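Local coordinates for protein putative transcription regulator (Lactobacillus plantarum, PDB 3K69) that probably binds DNA as a two-fold symmetric dimer through winged helix-turn-helix domains of the Rrf2 type and regulates transcription, at the interface of chains A and B. Numbering follows the deposited sequence. Chains: chain A/B, Putative transcription regulator.

The interface of chains A and B. Residues chain A 9, 12-13, 40; chain B 96-98.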
# COMPACT_ATOMS: atom_id res chain seq x y z
N LEU A 9 0.22 10.76 -4.48
CA LEU A 9 0.28 12.16 -4.02
C LEU A 9 -1.12 12.84 -3.99
O LEU A 9 -1.34 13.84 -3.27
CB LEU A 9 1.25 12.96 -4.88
CG LEU A 9 1.66 14.37 -4.47
CD1 LEU A 9 2.21 14.50 -3.01
CD2 LEU A 9 2.69 14.82 -5.48
N SER A 12 -2.89 13.45 -0.48
CA SER A 12 -2.35 14.64 0.19
C SER A 12 -2.77 15.94 -0.47
O SER A 12 -3.08 16.91 0.20
CB SER A 12 -0.82 14.57 0.28
OG SER A 12 -0.26 15.70 0.96
N VAL A 13 -2.78 15.98 -1.80
CA VAL A 13 -3.26 17.16 -2.52
C VAL A 13 -4.69 17.50 -2.10
O VAL A 13 -4.98 18.65 -1.86
CB VAL A 13 -3.17 16.99 -4.04
CG1 VAL A 13 -3.85 18.18 -4.78
CG2 VAL A 13 -1.70 16.87 -4.43
N LEU A 40 3.20 22.95 -5.66
CA LEU A 40 3.01 22.21 -6.89
C LEU A 40 2.65 23.17 -8.02
O LEU A 40 2.19 24.29 -7.80
CB LEU A 40 1.92 21.15 -6.72
CG LEU A 40 2.26 19.94 -5.83
CD1 LEU A 40 1.08 19.01 -5.62
CD2 LEU A 40 3.43 19.13 -6.40
N PHE B 96 4.86 11.30 -1.00
CA PHE B 96 3.39 11.30 -0.99
C PHE B 96 2.76 12.45 -0.21
O PHE B 96 1.56 12.46 -0.00
CB PHE B 96 2.94 10.00 -0.35
CG PHE B 96 3.43 8.78 -1.06
CD1 PHE B 96 3.18 8.61 -2.41
CD2 PHE B 96 4.11 7.79 -0.37
CE1 PHE B 96 3.60 7.47 -3.06
CE2 PHE B 96 4.52 6.65 -1.02
CZ PHE B 96 4.26 6.49 -2.37
N ILE B 97 3.58 13.38 0.25
CA ILE B 97 3.14 14.48 1.07
C ILE B 97 3.44 15.85 0.39
O ILE B 97 4.53 16.08 -0.18
CB ILE B 97 3.77 14.37 2.49
CG1 ILE B 97 3.34 13.06 3.17
CG2 ILE B 97 3.55 15.67 3.31
CD1 ILE B 97 4.12 12.75 4.44
N THR B 98 2.45 16.73 0.47
CA THR B 98 2.48 18.11 -0.08
C THR B 98 3.04 19.16 0.92
O THR B 98 3.41 18.82 2.04
CB THR B 98 1.02 18.56 -0.48
OG1 THR B 98 0.17 18.48 0.68
CG2 THR B 98 0.45 17.69 -1.65
O HOH W 1 -0.87 11.31 -0.79
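The first helix of the winged helix-turn-helix domain, 9-22 of chain A, meets the end of the 3-10 helix 94-96 of chain B and the loop after it. The sequence places the protein in the Rrf2-like family of transcriptional regulators, which commonly act as dimers, so the two-fold interface to which this patch belongs is probably biological. A:Ser12 and B:Thr98 carry the polar part. The hydroxyl OG of A:Ser12 lies 2.8 Å from the hydroxyl OG1 of B:Thr98, in a hydrogen bond whose direction is not settled. The same OG accepts the backbone N-H of B:Thr98, N to OG 2.9 Å, with a fairly straight 152° at the hydrogen. One serine oxygen is thus gripped by the backbone and side chain of a single residue. It points there because OG stands anti to the serine's own backbone N (chi1 -178°). Replacing A:Ser12 by an alanine is likely to leave the amide and hydroxyl of B:Thr98 without this shared partner and to remove one restraint on the rotation of that threonine side chain. A water bridges the backbones beside this pair. It bonds to A:Ser12 N at 3.0 Å and to the carbonyl O of B:Phe96 at 2.8 Å. The methyl CG2 of B:Thr98 faces the apolar side of the contact. It meets CG2 of A:Val13 at 3.6 Å, the two side chains crossing nearly at right angles. CD1 of A:Leu9 reaches the same threonine methyl at 3.9 Å. This leucine methyl also packs against the backbone of B:Phe96, CD1 to C 3.5 Å, rather than against its ring. A:Leu40 adds a looser contact, with CD1 4.2 Å from CG2 of B:Thr98.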